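Local coordinates for 3-oxoacyl-(acyl-carrier protein) synthase II (Thermus thermophilus, PDB 1J3N), which probably catalyses the decarboxylating condensation of malonyl-ACP with an acyl chain in fatty acid elongation, as a homodimeric beta-ketoacyl-ACP synthase, at residues 218-224 / 365-371; 31-35 / 212-216. One frame throughout, in Å; residues are numbered along the deposited sequence.

How the interactions relate
Both contacts lie on the same side of the chain's centre, their own centres about 15 Å apart, and they follow one another in sequence: interaction 2 closes at Ala216 just before interaction 1 opens at Arg218. Helix 213-216, packed in interaction 2 against residues 31-35, runs directly into the 218-224 loop that interaction 1 pairs with 365-371. They meet where Asn365 ND2 donates a probable hydrogen bond of 2.7 Å to Glu214 O, the same carbonyl that a water links to Ser31 OG. Through Asn365, the loop 365-371 is tied to the short helix as well as to 218-224. Arg218 NH1 also reaches back to Lys215 O. Neither contact touches the other subunit.

Interaction 1: residues 218-224 / 365-371; sequences RPFTLSR and NLEDPDP
The guanidinium of Arg218 has Asn365 O over one face, while Asp368 OD1 and Glu367 CB lie at its edge, near the plane. Arg224 presents its guanidinium edge to Asp370. The Phe220 ring carries Pro219 CB over one face, offset toward the rim, and stacks with Phe377. The two arginine-aspartate salt bridges flank a single beta bridge, Thr221 with Pro369, that ties together two loops of the thiolase-type condensing-enzyme fold, one of them leading to strand 232-240. The Arg218 guanidinium and Asp368 carboxylate are nearly coplanar, 22° apart, and NH2 meets OD1 at 2.9 Å almost along its C-O axis. Bent at chi3 (-42°), the arginine chain turns NH2 toward that oxygen, while NH1 binds Lys215 O and a water shared with Asn365 OD1; Asn365 ND2 donates to Glu214 O.

Asp368 grips the type I turn from Thr221 to Arg224. Its backbone O accepts from Leu222 N at 2.8 Å, and OD2 takes Ser223 OG at 3.0 Å on its syn side but tilted out of the carboxylate plane, plus a weak bond from Ser223 N. With OD1 on Arg218, both carboxylate oxygens are engaged, which would probably favour the ionised form. Asp370 N bonds to Phe220 O, and Leu366 CD1 approaches Phe220 CB.

Asp370 OD1 is taken by Glu372 N, and OD2 faces Arg224. The planes are turned 50° apart, and NH1 comes to OD2 from the anti side, well out of the carboxylate plane, 3.2 Å away; a water spans Arg224 NH2 and OD2, and NH1 also donates to Thr221 O at 3.0 Å from above the carbonyl plane.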
ATOM      1  N   ARG A 218      15.011  -1.519 -24.965  1.00 26.45           N
ATOM      2  CA  ARG A 218      15.519  -2.715 -25.631  1.00 25.84           C
ATOM      3  C   ARG A 218      16.142  -3.685 -24.621  1.00 26.07           C
ATOM      4  O   ARG A 218      17.363  -3.859 -24.579  1.00 24.56           O
ATOM      5  CB  ARG A 218      16.565  -2.284 -26.669  1.00 27.86           C
ATOM      6  CG  ARG A 218      17.699  -1.440 -26.074  1.00 29.86           C
ATOM      7  CD  ARG A 218      18.591  -0.826 -27.153  1.00 33.62           C
ATOM      8  NE  ARG A 218      18.891  -1.770 -28.227  1.00 35.35           N
ATOM      9  CZ  ARG A 218      18.217  -1.831 -29.371  1.00 34.53           C
ATOM     10  NH1 ARG A 218      17.209  -0.998 -29.594  1.00 33.47           N
ATOM     11  NH2 ARG A 218      18.544  -2.731 -30.286  1.00 36.07           N
ATOM     12  N   PRO A 219      15.304  -4.341 -23.803  1.00 24.61           N
ATOM     13  CA  PRO A 219      15.788  -5.287 -22.791  1.00 25.71           C
ATOM     14  C   PRO A 219      16.552  -6.483 -23.336  1.00 26.60           C
ATOM     15  O   PRO A 219      16.211  -7.040 -24.381  1.00 26.78           O
ATOM     16  CB  PRO A 219      14.511  -5.692 -22.057  1.00 24.96           C
ATOM     17  CG  PRO A 219      13.468  -5.599 -23.135  1.00 27.74           C
ATOM     18  CD  PRO A 219      13.831  -4.318 -23.845  1.00 25.30           C
ATOM     19  N   PHE A 220      17.595  -6.861 -22.605  1.00 26.75           N
ATOM     20  CA  PHE A 220      18.452  -7.987 -22.944  1.00 27.59           C
ATOM     21  C   PHE A 220      19.398  -7.720 -24.110  1.00 29.24           C
ATOM     22  O   PHE A 220      20.150  -8.606 -24.506  1.00 30.59           O
ATOM     23  CB  PHE A 220      17.601  -9.231 -23.218  1.00 28.31           C
ATOM     24  CG  PHE A 220      16.582  -9.512 -22.140  1.00 25.90           C
ATOM     25  CD1 PHE A 220      16.976  -9.658 -20.811  1.00 27.37           C
ATOM     26  CD2 PHE A 220      15.226  -9.577 -22.444  1.00 25.63           C
ATOM     27  CE1 PHE A 220      16.033  -9.859 -19.799  1.00 24.65           C
ATOM     28  CE2 PHE A 220      14.272  -9.778 -21.438  1.00 24.84           C
ATOM     29  CZ  PHE A 220      14.679  -9.917 -20.118  1.00 24.53           C
ATOM     30  N   THR A 221      19.375  -6.508 -24.665  1.00 29.97           N
ATOM     31  CA  THR A 221      20.282  -6.194 -25.762  1.00 31.74           C
ATOM     32  C   THR A 221      21.578  -5.630 -25.186  1.00 30.71           C
ATOM     33  O   THR A 221      21.607  -5.129 -24.061  1.00 31.69           O
ATOM     34  CB  THR A 221      19.709  -5.150 -26.733  1.00 32.36           C
ATOM     35  OG1 THR A 221      19.504  -3.917 -26.036  1.00 33.80           O
ATOM     36  CG2 THR A 221      18.406  -5.641 -27.347  1.00 34.51           C
ATOM     37  N   LEU A 222      22.648  -5.714 -25.967  1.00 30.45           N
ATOM     38  CA  LEU A 222      23.951  -5.219 -25.543  1.00 28.46           C
ATOM     39  C   LEU A 222      23.973  -3.701 -25.382  1.00 26.67           C
ATOM     40  O   LEU A 222      24.775  -3.170 -24.621  1.00 24.42           O
ATOM     41  CB  LEU A 222      25.010  -5.639 -26.561  1.00 31.59           C
ATOM     42  CG  LEU A 222      25.363  -7.129 -26.613  1.00 30.06           C
ATOM     43  CD1 LEU A 222      25.983  -7.476 -27.963  1.00 30.75           C
ATOM     44  CD2 LEU A 222      26.318  -7.460 -25.469  1.00 31.08           C
ATOM     45  N   SER A 223      23.085  -3.009 -26.092  1.00 26.85           N
ATOM     46  CA  SER A 223      23.025  -1.548 -26.035  1.00 27.01           C
ATOM     47  C   SER A 223      21.971  -0.966 -25.089  1.00 27.47           C
ATOM     48  O   SER A 223      21.694   0.236 -25.135  1.00 28.56           O
ATOM     49  CB  SER A 223      22.808  -0.986 -27.444  1.00 26.87           C
ATOM     50  OG  SER A 223      21.667  -1.567 -28.057  1.00 26.06           O
ATOM     51  N   ARG A 224      21.396  -1.806 -24.231  1.00 27.49           N
ATOM     52  CA  ARG A 224      20.372  -1.354 -23.279  1.00 27.91           C
ATOM     53  C   ARG A 224      20.943  -0.301 -22.317  1.00 28.08           C
ATOM     54  O   ARG A 224      21.985  -0.520 -21.703  1.00 27.97           O
ATOM     55  CB  ARG A 224      19.816  -2.554 -22.508  1.00 24.06           C
ATOM     56  CG  ARG A 224      20.841  -3.357 -21.705  1.00 26.36           C
ATOM     57  CD  ARG A 224      20.183  -4.608 -21.118  1.00 22.24           C
ATOM     58  NE  ARG A 224      20.976  -5.297 -20.102  1.00 25.57           N
ATOM     59  CZ  ARG A 224      21.862  -6.263 -20.346  1.00 29.33           C
ATOM     60  NH1 ARG A 224      22.089  -6.670 -21.587  1.00 28.90           N
ATOM     61  NH2 ARG A 224      22.511  -6.841 -19.340  1.00 26.87           N
ATOM     62  N   ASN A 365      12.824  -4.989 -30.523  1.00 27.88           N
ATOM     63  CA  ASN A 365      14.102  -4.290 -30.447  1.00 25.84           C
ATOM     64  C   ASN A 365      15.279  -5.184 -30.070  1.00 28.39           C
ATOM     65  O   ASN A 365      16.364  -4.689 -29.757  1.00 27.57           O
ATOM     66  CB  ASN A 365      14.025  -3.119 -29.459  1.00 25.08           C
ATOM     67  CG  ASN A 365      13.066  -2.024 -29.911  1.00 26.18           C
ATOM     68  OD1 ASN A 365      12.877  -1.795 -31.111  1.00 24.78           O
ATOM     69  ND2 ASN A 365      12.474  -1.324 -28.946  1.00 24.62           N
ATOM     70  N   LEU A 366      15.065  -6.493 -30.100  1.00 29.61           N
ATOM     71  CA  LEU A 366      16.115  -7.452 -29.770  1.00 32.20           C
ATOM     72  C   LEU A 366      17.057  -7.589 -30.978  1.00 34.28           C
ATOM     73  O   LEU A 366      17.294  -8.687 -31.479  1.00 33.46           O
ATOM     74  CB  LEU A 366      15.478  -8.802 -29.440  1.00 32.30           C
ATOM     75  CG  LEU A 366      16.295  -9.817 -28.651  1.00 34.02           C
ATOM     76  CD1 LEU A 366      16.410  -9.374 -27.202  1.00 34.58           C
ATOM     77  CD2 LEU A 366      15.618 -11.165 -28.732  1.00 35.04           C
ATOM     78  N   GLU A 367      17.585  -6.457 -31.435  1.00 35.61           N
ATOM     79  CA  GLU A 367      18.484  -6.411 -32.583  1.00 38.80           C
ATOM     80  C   GLU A 367      19.881  -6.945 -32.261  1.00 39.40           C
ATOM     81  O   GLU A 367      20.441  -7.747 -33.010  1.00 39.50           O
ATOM     82  CB  GLU A 367      18.585  -4.968 -33.093  1.00 40.72           C
ATOM     83  CG  GLU A 367      19.435  -4.794 -34.345  1.00 44.40           C
ATOM     84  CD  GLU A 367      19.468  -3.357 -34.831  1.00 46.79           C
ATOM     85  OE1 GLU A 367      18.399  -2.830 -35.210  1.00 49.54           O
ATOM     86  OE2 GLU A 367      20.563  -2.750 -34.829  1.00 47.50           O
ATOM     87  N   ASP A 368      20.432  -6.490 -31.140  1.00 39.99           N
ATOM     88  CA  ASP A 368      21.764  -6.891 -30.692  1.00 40.45           C
ATOM     89  C   ASP A 368      21.663  -7.654 -29.378  1.00 39.72           C
ATOM     90  O   ASP A 368      22.055  -7.150 -28.326  1.00 40.33           O
ATOM     91  CB  ASP A 368      22.635  -5.651 -30.487  1.00 40.28           C
ATOM     92  CG  ASP A 368      22.060  -4.703 -29.446  1.00 40.97           C
ATOM     93  OD1 ASP A 368      20.872  -4.330 -29.567  1.00 39.75           O
ATOM     94  OD2 ASP A 368      22.793  -4.332 -28.505  1.00 43.19           O
ATOM     95  N   PRO A 369      21.135  -8.885 -29.421  1.00 39.14           N
ATOM     96  CA  PRO A 369      21.004  -9.675 -28.193  1.00 38.34           C
ATOM     97  C   PRO A 369      22.330  -9.885 -27.476  1.00 38.15           C
ATOM     98  O   PRO A 369      23.371 -10.045 -28.116  1.00 37.30           O
ATOM     99  CB  PRO A 369      20.384 -10.984 -28.687  1.00 39.33           C
ATOM    100  CG  PRO A 369      20.882 -11.083 -30.110  1.00 38.65           C
ATOM    101  CD  PRO A 369      20.712  -9.665 -30.598  1.00 39.52           C
ATOM    102  N   ASP A 370      22.279  -9.866 -26.147  1.00 36.87           N
ATOM    103  CA  ASP A 370      23.458 -10.060 -25.311  1.00 38.41           C
ATOM    104  C   ASP A 370      23.717 -11.559 -25.157  1.00 38.03           C
ATOM    105  O   ASP A 370      22.881 -12.287 -24.627  1.00 36.77           O
ATOM    106  CB  ASP A 370      23.234  -9.443 -23.926  1.00 39.05           C
ATOM    107  CG  ASP A 370      24.517  -9.325 -23.125  1.00 41.21           C
ATOM    108  OD1 ASP A 370      25.285 -10.311 -23.063  1.00 38.82           O
ATOM    109  OD2 ASP A 370      24.754  -8.240 -22.550  1.00 43.38           O
ATOM    110  N   PRO A 371      24.886 -12.034 -25.613  1.00 38.32           N
ATOM    111  CA  PRO A 371      25.237 -13.457 -25.521  1.00 38.03           C
ATOM    112  C   PRO A 371      25.376 -14.008 -24.102  1.00 38.24           C
ATOM    113  O   PRO A 371      25.208 -15.200 -23.879  1.00 36.56           O
ATOM    114  CB  PRO A 371      26.542 -13.539 -26.309  1.00 38.81           C
ATOM    115  CG  PRO A 371      27.159 -12.184 -26.071  1.00 39.60           C
ATOM    116  CD  PRO A 371      25.977 -11.261 -26.235  1.00 38.18           C
TER
HETATM  117  O   HOH W   1      15.926  -1.919 -32.159  1.00 41.68           O
HETATM  118  O   HOH W   2      24.590  -8.842 -19.503  1.00 32.14           O

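Interaction 2: residues 31-35 / 212-216; sequences SGVRP and EPEKA
With its hydroxyl trans to the backbone N (chi1 170°), Ser31 lays OG against the CA and CB of Glu214, and Val33, CG1 likewise trans (chi1 -173°), sends that methyl to the carbonyl of Pro213. This is surface packing of a short, weakly bonded helix, 213-216, against strand 33-35 and the ST turn at Ser31-Val33, in which Ser31 OG accepts from Val33 N at 3.3 Å. Val33 CG1 lies 3.1 Å from Pro213 O, a close approach, and 4.1 Å from Pro213 CB.

The Pro213 ring fits beside the strand: CB rests on Arg34 CA at 3.8 Å, and CG meets CD of Pro35, while Ile48 of the partner strand 48-50 also touches the ring. The Arg34 side chain heads off to salt bridges with Asp53 and Glu51.

Direct contacts between the segments are thus apolar or van der Waals, and water supplies the polar links. The extended Glu214 side chain passes alongside Ser31 CB, and a water accepts from Ser31 N and donates weakly to Glu214 OE2. A second water accepts from Ser31 OG at 2.6 Å and donates to Glu214 O at 2.7 Å.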
ATOM      1  N   SER A  31       5.159  -0.271 -30.802  1.00 27.57           N
ATOM      2  CA  SER A  31       5.846   0.456 -29.751  1.00 26.87           C
ATOM      3  C   SER A  31       4.955   1.619 -29.345  1.00 26.62           C
ATOM      4  O   SER A  31       4.335   2.256 -30.197  1.00 25.35           O
ATOM      5  CB  SER A  31       7.181   0.996 -30.256  1.00 27.36           C
ATOM      6  OG  SER A  31       7.736   1.894 -29.309  1.00 30.07           O
ATOM      7  N   GLY A  32       4.894   1.892 -28.045  1.00 26.48           N
ATOM      8  CA  GLY A  32       4.077   2.988 -27.551  1.00 26.62           C
ATOM      9  C   GLY A  32       4.927   4.152 -27.079  1.00 26.89           C
ATOM     10  O   GLY A  32       4.422   5.089 -26.464  1.00 26.87           O
ATOM     11  N   VAL A  33       6.223   4.094 -27.381  1.00 26.70           N
ATOM     12  CA  VAL A  33       7.171   5.135 -26.991  1.00 25.16           C
ATOM     13  C   VAL A  33       7.273   6.209 -28.079  1.00 27.20           C
ATOM     14  O   VAL A  33       7.345   5.898 -29.264  1.00 26.54           O
ATOM     15  CB  VAL A  33       8.565   4.522 -26.740  1.00 24.36           C
ATOM     16  CG1 VAL A  33       9.508   5.570 -26.180  1.00 23.35           C
ATOM     17  CG2 VAL A  33       8.440   3.351 -25.783  1.00 26.18           C
ATOM     18  N   ARG A  34       7.287   7.475 -27.675  1.00 27.30           N
ATOM     19  CA  ARG A  34       7.351   8.563 -28.644  1.00 28.29           C
ATOM     20  C   ARG A  34       7.833   9.843 -27.983  1.00 27.65           C
ATOM     21  O   ARG A  34       7.997   9.893 -26.768  1.00 27.35           O
ATOM     22  CB  ARG A  34       5.953   8.800 -29.226  1.00 29.29           C
ATOM     23  CG  ARG A  34       4.940   9.321 -28.197  1.00 29.41           C
ATOM     24  CD  ARG A  34       3.514   9.305 -28.744  1.00 27.79           C
ATOM     25  NE  ARG A  34       2.554   9.911 -27.819  1.00 27.84           N
ATOM     26  CZ  ARG A  34       1.232   9.868 -27.978  1.00 27.28           C
ATOM     27  NH1 ARG A  34       0.705   9.246 -29.026  1.00 26.94           N
ATOM     28  NH2 ARG A  34       0.432  10.448 -27.091  1.00 25.44           N
ATOM     29  N   PRO A  35       8.090  10.894 -28.782  1.00 27.36           N
ATOM     30  CA  PRO A  35       8.541  12.149 -28.179  1.00 26.73           C
ATOM     31  C   PRO A  35       7.417  12.595 -27.233  1.00 25.43           C
ATOM     32  O   PRO A  35       6.238  12.439 -27.553  1.00 24.54           O
ATOM     33  CB  PRO A  35       8.695  13.070 -29.390  1.00 27.62           C
ATOM     34  CG  PRO A  35       9.083  12.122 -30.478  1.00 26.61           C
ATOM     35  CD  PRO A  35       8.131  10.978 -30.255  1.00 27.34           C
ATOM     36  N   GLU A 212      15.804   7.784 -31.201  1.00 30.70           N
ATOM     37  CA  GLU A 212      14.996   6.654 -31.663  1.00 30.69           C
ATOM     38  C   GLU A 212      14.087   6.172 -30.531  1.00 29.92           C
ATOM     39  O   GLU A 212      14.361   5.158 -29.878  1.00 27.94           O
ATOM     40  CB  GLU A 212      15.899   5.509 -32.124  1.00 33.53           C
ATOM     41  CG  GLU A 212      16.964   5.933 -33.109  1.00 37.99           C
ATOM     42  CD  GLU A 212      17.874   4.791 -33.513  1.00 40.19           C
ATOM     43  OE1 GLU A 212      18.363   4.072 -32.612  1.00 42.06           O
ATOM     44  OE2 GLU A 212      18.103   4.622 -34.731  1.00 41.82           O
ATOM     45  N   PRO A 213      12.974   6.887 -30.301  1.00 28.80           N
ATOM     46  CA  PRO A 213      12.021   6.544 -29.245  1.00 28.39           C
ATOM     47  C   PRO A 213      11.559   5.087 -29.217  1.00 27.85           C
ATOM     48  O   PRO A 213      11.597   4.446 -28.170  1.00 28.68           O
ATOM     49  CB  PRO A 213      10.868   7.515 -29.495  1.00 27.36           C
ATOM     50  CG  PRO A 213      11.558   8.711 -30.091  1.00 26.93           C
ATOM     51  CD  PRO A 213      12.496   8.051 -31.070  1.00 28.69           C
ATOM     52  N   GLU A 214      11.124   4.563 -30.358  1.00 27.89           N
ATOM     53  CA  GLU A 214      10.639   3.187 -30.413  1.00 29.60           C
ATOM     54  C   GLU A 214      11.715   2.134 -30.173  1.00 28.82           C
ATOM     55  O   GLU A 214      11.397   0.970 -29.906  1.00 27.97           O
ATOM     56  CB  GLU A 214       9.956   2.918 -31.761  1.00 31.22           C
ATOM     57  CG  GLU A 214       8.759   3.811 -32.031  1.00 36.87           C
ATOM     58  CD  GLU A 214       7.985   3.407 -33.272  1.00 40.00           C
ATOM     59  OE1 GLU A 214       6.986   4.088 -33.589  1.00 42.13           O
ATOM     60  OE2 GLU A 214       8.367   2.412 -33.928  1.00 43.56           O
ATOM     61  N   LYS A 215      12.980   2.541 -30.264  1.00 28.89           N
ATOM     62  CA  LYS A 215      14.101   1.620 -30.065  1.00 29.57           C
ATOM     63  C   LYS A 215      14.799   1.795 -28.716  1.00 29.68           C
ATOM     64  O   LYS A 215      15.694   1.016 -28.372  1.00 30.35           O
ATOM     65  CB  LYS A 215      15.142   1.800 -31.179  1.00 32.29           C
ATOM     66  CG  LYS A 215      14.633   1.534 -32.591  1.00 33.76           C
ATOM     67  CD  LYS A 215      15.780   1.628 -33.591  1.00 37.94           C
ATOM     68  CE  LYS A 215      15.336   1.331 -35.017  1.00 37.91           C
ATOM     69  NZ  LYS A 215      16.490   1.478 -35.960  1.00 39.59           N
ATOM     70  N   ALA A 216      14.400   2.811 -27.956  1.00 28.06           N
ATOM     71  CA  ALA A 216      15.018   3.083 -26.659  1.00 28.09           C
ATOM     72  C   ALA A 216      14.894   1.909 -25.681  1.00 25.85           C
ATOM     73  O   ALA A 216      15.898   1.439 -25.143  1.00 26.45           O
ATOM     74  CB  ALA A 216      14.421   4.357 -26.049  1.00 26.01           C
TER
HETATM   75  O   HOH W   3       5.989   0.248 -33.503  1.00 29.05           O
HETATM   76  O   HOH W   4       9.641   0.886 -27.876  1.00 31.65           O